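Local coordinates for uncharacterized protein (Aeropyrum pernix, PDB 3P1Z), which is uncharacterized but probably acts as a tRNA-splicing endonuclease subunit, binding nucleic acid and cleaving tRNA introns, at residues G113-G125 and A140-R154. Residues are numbered along the deposited sequence; the frame is centred on the assembly and turned at random.
Sequences GGRVYEVLVLSEG and ASMDNHSPIVAIVDR
A beta-alpha-beta crossover in the region matching the tRNA-intron endonuclease catalytic domain sets strand 115-123 parallel to strand 146-152, with helix 130-142 in the connection. The two strands are inner members of a mixed sheet, between 107-112 and 158-166. Their register runs from Tyr117 beside Ser146 to Ser123 beside Val152, the axes 28° apart. Backbone bonds alternate as parallel pairing requires: Ser146 N donates to Val116 O, Glu118 N to Ser146 O, and Ala150 N to Leu120 O at 2.8 Å.

On the face bearing Val119, Ile148 and Ala150, which helix 83-95 partly covers, Val119 CG1 reaches Ala150 CB at 3.6 Å. With Val119 CG1 anti to its own backbone N (chi1 -172°), Val119 CG2 is turned to within 3.7 Å of Ile148 CB. Ile148 CG1 meets the Tyr117 ring at its edge, 3.7 Å from Tyr117 CD1, and Ser146 OG sits over one face, offset toward the rim. On the other face, the side chains of Leu122 and Val149 cross at about a right angle, Leu122 CD1 meeting Val149 CG2 at 3.5 Å. The Glu118 carboxylate there has a salt-bridge partner in Arg104.

Past the strand ends, Glu124 extends its chain, CG anti to the backbone N (chi1 173°), and holds Arg154 twice. Glu124 OE1 presents its syn lone pair to Arg154 NH1 at 2.9 Å in a salt bridge; Glu124 OE2 takes Arg154 N at 2.9 Å, met from above the carboxylate plane. Glu124 OE1 also pairs with a basic side chain of another protein chain, and Arg154 NH2 bonds to that chain's backbone. A glutamine at Glu124 would probably leave both basic groups without their neutralising charge. The strands are joined by backbone hydrogen bonds and apolar side chains along their middle, while the Glu124-Arg154 end is charged and shared with a neighbouring chain.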
ATOM      1  N   GLY A 113     -23.764 -15.093  19.558  1.00 70.53           N
ATOM      2  CA  GLY A 113     -23.461 -16.492  19.321  1.00 71.84           C
ATOM      3  C   GLY A 113     -22.468 -17.047  20.319  1.00 68.59           C
ATOM      4  O   GLY A 113     -21.577 -17.813  19.963  1.00 71.81           O
ATOM      5  N   GLY A 114     -22.624 -16.652  21.577  1.00 69.08           N
ATOM      6  CA  GLY A 114     -21.777 -17.154  22.639  1.00 71.66           C
ATOM      7  C   GLY A 114     -20.343 -16.680  22.542  1.00 73.90           C
ATOM      8  O   GLY A 114     -19.425 -17.317  23.067  1.00 76.39           O
ATOM      9  N   ARG A 115     -20.142 -15.560  21.859  1.00 68.21           N
ATOM     10  CA  ARG A 115     -18.832 -14.935  21.830  1.00 70.00           C
ATOM     11  C   ARG A 115     -18.960 -13.450  22.075  1.00 68.26           C
ATOM     12  O   ARG A 115     -19.905 -12.816  21.617  1.00 71.88           O
ATOM     13  CB  ARG A 115     -18.112 -15.185  20.502  1.00 76.66           C
ATOM     14  CG  ARG A 115     -17.696 -16.628  20.286  1.00 78.55           C
ATOM     15  CD  ARG A 115     -16.701 -16.762  19.144  1.00 85.01           C
ATOM     16  NE  ARG A 115     -15.936 -18.006  19.240  1.00105.16           N
ATOM     17  CZ  ARG A 115     -14.846 -18.166  19.992  1.00106.30           C
ATOM     18  NH1 ARG A 115     -14.383 -17.162  20.727  1.00 91.93           N
ATOM     19  NH2 ARG A 115     -14.219 -19.338  20.011  1.00114.86           N
ATOM     20  N   VAL A 116     -17.995 -12.914  22.811  1.00 69.89           N
ATOM     21  CA  VAL A 116     -17.893 -11.493  23.089  1.00 64.46           C
ATOM     22  C   VAL A 116     -16.880 -10.901  22.128  1.00 62.13           C
ATOM     23  O   VAL A 116     -15.788 -11.436  21.960  1.00 61.43           O
ATOM     24  CB  VAL A 116     -17.409 -11.231  24.530  1.00 67.65           C
ATOM     25  CG1 VAL A 116     -17.386  -9.737  24.815  1.00 63.99           C
ATOM     26  CG2 VAL A 116     -18.282 -11.968  25.541  1.00 69.53           C
ATOM     27  N   TYR A 117     -17.249  -9.781  21.519  1.00 60.35           N
ATOM     28  CA  TYR A 117     -16.476  -9.172  20.455  1.00 51.52           C
ATOM     29  C   TYR A 117     -16.029  -7.771  20.841  1.00 49.20           C
ATOM     30  O   TYR A 117     -16.831  -6.927  21.200  1.00 57.10           O
ATOM     31  CB  TYR A 117     -17.326  -9.116  19.194  1.00 53.51           C
ATOM     32  CG  TYR A 117     -17.435 -10.429  18.447  1.00 54.08           C
ATOM     33  CD1 TYR A 117     -16.519 -10.754  17.461  1.00 54.06           C
ATOM     34  CD2 TYR A 117     -18.456 -11.331  18.713  1.00 54.88           C
ATOM     35  CE1 TYR A 117     -16.604 -11.944  16.764  1.00 55.45           C
ATOM     36  CE2 TYR A 117     -18.556 -12.521  18.019  1.00 60.12           C
ATOM     37  CZ  TYR A 117     -17.624 -12.827  17.044  1.00 62.86           C
ATOM     38  OH  TYR A 117     -17.710 -14.015  16.347  1.00 54.34           O
ATOM     39  N   GLU A 118     -14.739  -7.511  20.760  1.00 49.29           N
ATOM     40  CA  GLU A 118     -14.229  -6.212  21.161  1.00 51.53           C
ATOM     41  C   GLU A 118     -13.796  -5.446  19.927  1.00 53.42           C
ATOM     42  O   GLU A 118     -12.872  -5.860  19.231  1.00 56.39           O
ATOM     43  CB  GLU A 118     -13.054  -6.378  22.125  1.00 48.55           C
ATOM     44  CG  GLU A 118     -12.316  -5.099  22.446  1.00 49.13           C
ATOM     45  CD  GLU A 118     -11.248  -5.303  23.504  1.00 62.12           C
ATOM     46  OE1 GLU A 118     -10.120  -4.791  23.323  1.00 65.29           O
ATOM     47  OE2 GLU A 118     -11.531  -5.991  24.513  1.00 63.53           O
ATOM     48  N   VAL A 119     -14.458  -4.330  19.649  1.00 46.36           N
ATOM     49  CA  VAL A 119     -14.177  -3.589  18.425  1.00 47.20           C
ATOM     50  C   VAL A 119     -13.427  -2.306  18.707  1.00 49.37           C
ATOM     51  O   VAL A 119     -13.873  -1.476  19.490  1.00 53.66           O
ATOM     52  CB  VAL A 119     -15.445  -3.272  17.597  1.00 46.24           C
ATOM     53  CG1 VAL A 119     -15.064  -2.662  16.239  1.00 41.85           C
ATOM     54  CG2 VAL A 119     -16.309  -4.516  17.404  1.00 38.22           C
ATOM     55  N   LEU A 120     -12.287  -2.142  18.047  1.00 47.13           N
ATOM     56  CA  LEU A 120     -11.534  -0.912  18.159  1.00 45.58           C
ATOM     57  C   LEU A 120     -11.890  -0.070  16.963  1.00 47.44           C
ATOM     58  O   LEU A 120     -11.859  -0.564  15.838  1.00 49.99           O
ATOM     59  CB  LEU A 120     -10.044  -1.210  18.180  1.00 49.58           C
ATOM     60  CG  LEU A 120      -9.094  -0.020  18.257  1.00 52.00           C
ATOM     61  CD1 LEU A 120      -9.180   0.653  19.608  1.00 53.75           C
ATOM     62  CD2 LEU A 120      -7.678  -0.483  18.004  1.00 52.58           C
ATOM     63  N   VAL A 121     -12.246   1.190  17.214  1.00 44.86           N
ATOM     64  CA  VAL A 121     -12.637   2.126  16.160  1.00 40.95           C
ATOM     65  C   VAL A 121     -11.458   3.009  15.798  1.00 38.26           C
ATOM     66  O   VAL A 121     -10.905   3.678  16.652  1.00 39.47           O
ATOM     67  CB  VAL A 121     -13.817   3.030  16.596  1.00 42.26           C
ATOM     68  CG1 VAL A 121     -14.320   3.882  15.433  1.00 36.39           C
ATOM     69  CG2 VAL A 121     -14.950   2.200  17.161  1.00 48.79           C
ATOM     70  N   LEU A 122     -11.079   3.000  14.525  1.00 38.92           N
ATOM     71  CA  LEU A 122      -9.975   3.818  14.037  1.00 40.69           C
ATOM     72  C   LEU A 122     -10.443   4.668  12.872  1.00 37.72           C
ATOM     73  O   LEU A 122     -11.329   4.261  12.134  1.00 41.94           O
ATOM     74  CB  LEU A 122      -8.815   2.928  13.584  1.00 40.56           C
ATOM     75  CG  LEU A 122      -8.335   1.883  14.592  1.00 42.00           C
ATOM     76  CD1 LEU A 122      -7.496   0.822  13.889  1.00 44.36           C
ATOM     77  CD2 LEU A 122      -7.561   2.549  15.695  1.00 34.66           C
ATOM     78  N   SER A 123      -9.827   5.835  12.704  1.00 35.16           N
ATOM     79  CA  SER A 123     -10.268   6.834  11.733  1.00 36.59           C
ATOM     80  C   SER A 123      -9.148   7.344  10.811  1.00 42.40           C
ATOM     81  O   SER A 123      -8.207   7.995  11.261  1.00 48.61           O
ATOM     82  CB  SER A 123     -10.873   8.039  12.470  1.00 40.81           C
ATOM     83  OG  SER A 123     -11.528   7.644  13.669  1.00 43.83           O
ATOM     84  N   GLU A 124      -9.264   7.080   9.517  1.00 40.93           N
ATOM     85  CA  GLU A 124      -8.326   7.631   8.552  1.00 43.45           C
ATOM     86  C   GLU A 124      -7.878   9.010   9.006  1.00 45.46           C
ATOM     87  O   GLU A 124      -8.707   9.823   9.385  1.00 50.32           O
ATOM     88  CB  GLU A 124      -8.988   7.735   7.183  1.00 40.35           C
ATOM     89  CG  GLU A 124      -8.160   8.441   6.137  1.00 35.87           C
ATOM     90  CD  GLU A 124      -8.763   8.308   4.752  1.00 39.58           C
ATOM     91  OE1 GLU A 124      -8.336   9.039   3.848  1.00 47.33           O
ATOM     92  OE2 GLU A 124      -9.663   7.474   4.553  1.00 43.42           O
ATOM     93  N   GLY A 125      -6.573   9.263   8.992  1.00 44.99           N
ATOM     94  CA  GLY A 125      -6.030  10.545   9.409  1.00 48.17           C
ATOM     95  C   GLY A 125      -5.473  10.525  10.821  1.00 49.97           C
ATOM     96  O   GLY A 125      -4.746  11.427  11.253  1.00 47.10           O
ATOM     97  N   ALA A 140      -7.162  -7.536  24.213  1.00 60.91           N
ATOM     98  CA  ALA A 140      -8.418  -8.155  23.816  1.00 60.04           C
ATOM     99  C   ALA A 140      -8.440  -9.670  23.990  1.00 59.03           C
ATOM    100  O   ALA A 140      -9.337 -10.214  24.629  1.00 58.35           O
ATOM    101  CB  ALA A 140      -8.754  -7.787  22.388  1.00 57.14           C
ATOM    102  N   SER A 141      -7.473 -10.368  23.416  1.00 61.55           N
ATOM    103  CA  SER A 141      -7.551 -11.815  23.480  1.00 65.76           C
ATOM    104  C   SER A 141      -7.514 -12.288  24.943  1.00 71.43           C
ATOM    105  O   SER A 141      -8.298 -13.147  25.346  1.00 69.99           O
ATOM    106  CB  SER A 141      -6.515 -12.479  22.560  1.00 61.21           C
ATOM    107  OG  SER A 141      -6.854 -12.242  21.196  1.00 64.50           O
ATOM    108  N   MET A 142      -6.662 -11.682  25.755  1.00 65.71           N
ATOM    109  CA  MET A 142      -6.562 -12.099  27.150  1.00 72.06           C
ATOM    110  C   MET A 142      -7.899 -12.101  27.954  1.00 76.95           C
ATOM    111  O   MET A 142      -8.087 -12.939  28.845  1.00 73.33           O
ATOM    112  CB  MET A 142      -5.440 -11.318  27.842  1.00 69.92           C
ATOM    113  CG  MET A 142      -4.081 -11.936  27.566  1.00 82.61           C
ATOM    114  SD  MET A 142      -3.813 -13.419  28.581  1.00 91.28           S
ATOM    115  CE  MET A 142      -4.150 -12.732  30.212  1.00 83.39           C
ATOM    116  N   ASP A 143      -8.815 -11.188  27.616  1.00 70.68           N
ATOM    117  CA  ASP A 143     -10.116 -11.093  28.274  1.00 64.96           C
ATOM    118  C   ASP A 143     -11.176 -11.982  27.658  1.00 64.64           C
ATOM    119  O   ASP A 143     -12.358 -11.861  27.949  1.00 70.80           O
ATOM    120  CB  ASP A 143     -10.654  -9.686  28.177  1.00 63.57           C
ATOM    121  CG  ASP A 143     -11.158  -9.183  29.497  1.00 73.47           C
ATOM    122  OD1 ASP A 143     -10.309  -8.904  30.352  1.00 76.64           O
ATOM    123  OD2 ASP A 143     -12.383  -9.078  29.674  1.00 69.70           O
ATOM    124  N   ASN A 144     -10.761 -12.861  26.777  1.00 67.13           N
ATOM    125  CA  ASN A 144     -11.719 -13.586  25.980  1.00 70.97           C
ATOM    126  C   ASN A 144     -12.666 -12.663  25.233  1.00 60.38           C
ATOM    127  O   ASN A 144     -13.874 -12.781  25.379  1.00 64.04           O
ATOM    128  CB  ASN A 144     -12.529 -14.560  26.834  1.00 76.65           C
ATOM    129  CG  ASN A 144     -12.905 -15.797  26.069  1.00 82.73           C
ATOM    130  OD1 ASN A 144     -14.014 -16.311  26.202  1.00 82.31           O
ATOM    131  ND2 ASN A 144     -11.983 -16.268  25.225  1.00 75.45           N
ATOM    132  N   HIS A 145     -12.121 -11.724  24.465  1.00 60.28           N
ATOM    133  CA  HIS A 145     -12.871 -11.115  23.372  1.00 56.07           C
ATOM    134  C   HIS A 145     -12.150 -11.438  22.066  1.00 57.71           C
ATOM    135  O   HIS A 145     -10.925 -11.598  22.041  1.00 58.08           O
ATOM    136  CB  HIS A 145     -12.993  -9.592  23.509  1.00 56.98           C
ATOM    137  CG  HIS A 145     -13.432  -9.123  24.860  1.00 57.86           C
ATOM    138  ND1 HIS A 145     -14.231  -9.877  25.688  1.00 58.08           N
ATOM    139  CD2 HIS A 145     -13.199  -7.960  25.518  1.00 54.88           C
ATOM    140  CE1 HIS A 145     -14.462  -9.207  26.804  1.00 58.57           C
ATOM    141  NE2 HIS A 145     -13.847  -8.041  26.725  1.00 55.53           N
ATOM    142  N   SER A 146     -12.912 -11.551  20.985  1.00 53.68           N
ATOM    143  CA  SER A 146     -12.333 -11.683  19.659  1.00 50.53           C
ATOM    144  C   SER A 146     -11.977 -10.299  19.164  1.00 49.49           C
ATOM    145  O   SER A 146     -12.841  -9.434  19.079  1.00 49.49           O
ATOM    146  CB  SER A 146     -13.330 -12.321  18.703  1.00 50.02           C
ATOM    147  OG  SER A 146     -13.970 -13.417  19.323  1.00 60.08           O
ATOM    148  N   PRO A 147     -10.704 -10.092  18.801  1.00 47.02           N
ATOM    149  CA  PRO A 147     -10.219  -8.749  18.480  1.00 50.26           C
ATOM    150  C   PRO A 147     -10.784  -8.211  17.158  1.00 53.94           C
ATOM    151  O   PRO A 147     -10.415  -8.681  16.084  1.00 52.55           O
ATOM    152  CB  PRO A 147      -8.695  -8.946  18.359  1.00 49.97           C
ATOM    153  CG  PRO A 147      -8.436 -10.414  18.632  1.00 54.33           C
ATOM    154  CD  PRO A 147      -9.724 -11.117  18.419  1.00 54.38           C
ATOM    155  N   ILE A 148     -11.667  -7.226  17.221  1.00 52.82           N
ATOM    156  CA  ILE A 148     -12.193  -6.666  15.983  1.00 49.07           C
ATOM    157  C   ILE A 148     -11.663  -5.263  15.747  1.00 47.94           C
ATOM    158  O   ILE A 148     -11.415  -4.515  16.690  1.00 48.45           O
ATOM    159  CB  ILE A 148     -13.733  -6.732  15.925  1.00 47.74           C
ATOM    160  CG1 ILE A 148     -14.192  -8.191  16.048  1.00 46.70           C
ATOM    161  CG2 ILE A 148     -14.268  -6.106  14.639  1.00 42.68           C
ATOM    162  CD1 ILE A 148     -13.762  -9.072  14.896  1.00 46.58           C
ATOM    163  N   VAL A 149     -11.451  -4.930  14.479  1.00 47.44           N
ATOM    164  CA  VAL A 149     -11.018  -3.591  14.101  1.00 44.03           C
ATOM    165  C   VAL A 149     -12.005  -3.003  13.085  1.00 42.24           C
ATOM    166  O   VAL A 149     -12.333  -3.615  12.064  1.00 37.83           O
ATOM    167  CB  VAL A 149      -9.556  -3.584  13.581  1.00 38.91           C
ATOM    168  CG1 VAL A 149      -9.510  -3.527  12.062  1.00 51.11           C
ATOM    169  CG2 VAL A 149      -8.785  -2.440  14.168  1.00 38.57           C
ATOM    170  N   ALA A 150     -12.516  -1.823  13.398  1.00 43.11           N
ATOM    171  CA  ALA A 150     -13.417  -1.136  12.483  1.00 46.32           C
ATOM    172  C   ALA A 150     -12.784   0.162  12.000  1.00 46.26           C
ATOM    173  O   ALA A 150     -12.521   1.081  12.781  1.00 45.29           O
ATOM    174  CB  ALA A 150     -14.779  -0.878  13.133  1.00 40.10           C
ATOM    175  N   ILE A 151     -12.521   0.221  10.706  1.00 40.01           N
ATOM    176  CA  ILE A 151     -11.930   1.406  10.130  1.00 40.40           C
ATOM    177  C   ILE A 151     -12.960   2.210   9.378  1.00 42.08           C
ATOM    178  O   ILE A 151     -13.646   1.715   8.494  1.00 49.51           O
ATOM    179  CB  ILE A 151     -10.763   1.056   9.218  1.00 40.89           C
ATOM    180  CG1 ILE A 151      -9.708   0.323  10.045  1.00 42.12           C
ATOM    181  CG2 ILE A 151     -10.187   2.324   8.574  1.00 38.82           C
ATOM    182  CD1 ILE A 151      -9.213  -0.927   9.420  1.00 49.63           C
ATOM    183  N   VAL A 152     -13.064   3.468   9.758  1.00 38.36           N
ATOM    184  CA  VAL A 152     -13.974   4.369   9.115  1.00 41.11           C
ATOM    185  C   VAL A 152     -13.118   5.284   8.288  1.00 35.34           C
ATOM    186  O   VAL A 152     -12.333   6.042   8.829  1.00 37.43           O
ATOM    187  CB  VAL A 152     -14.762   5.181  10.168  1.00 36.56           C
ATOM    188  CG1 VAL A 152     -15.834   6.046   9.498  1.00 35.52           C
ATOM    189  CG2 VAL A 152     -15.374   4.238  11.194  1.00 36.16           C
ATOM    190  N   ASP A 153     -13.252   5.226   6.976  1.00 34.16           N
ATOM    191  CA  ASP A 153     -12.455   6.119   6.152  1.00 41.10           C
ATOM    192  C   ASP A 153     -12.946   7.572   6.198  1.00 42.40           C
ATOM    193  O   ASP A 153     -13.994   7.900   6.776  1.00 38.52           O
ATOM    194  CB  ASP A 153     -12.352   5.626   4.699  1.00 43.18           C
ATOM    195  CG  ASP A 153     -13.519   6.098   3.824  1.00 49.43           C
ATOM    196  OD1 ASP A 153     -13.347   6.266   2.600  1.00 55.20           O
ATOM    197  OD2 ASP A 153     -14.616   6.294   4.354  1.00 45.48           O
ATOM    198  N   ARG A 154     -12.166   8.434   5.563  1.00 40.69           N
ATOM    199  CA  ARG A 154     -12.364   9.864   5.640  1.00 40.67           C
ATOM    200  C   ARG A 154     -13.752  10.280   5.195  1.00 45.58           C
ATOM    201  O   ARG A 154     -14.164  11.404   5.470  1.00 55.44           O
ATOM    202  CB  ARG A 154     -11.303  10.587   4.812  1.00 38.44           C
ATOM    203  CG  ARG A 154     -11.556  10.645   3.324  1.00 38.04           C
ATOM    204  CD  ARG A 154     -10.400  11.376   2.656  1.00 40.85           C
ATOM    205  NE  ARG A 154     -10.356  11.272   1.198  1.00 45.49           N
ATOM    206  CZ  ARG A 154      -9.900  10.214   0.533  1.00 44.59           C
ATOM    207  NH1 ARG A 154      -9.464   9.153   1.190  1.00 52.25           N
ATOM    208  NH2 ARG A 154      -9.884  10.208  -0.787  1.00 43.80           N
TER
HETATM  209  O   HOH W   1     -15.592 -14.411  23.401  1.00 66.57           O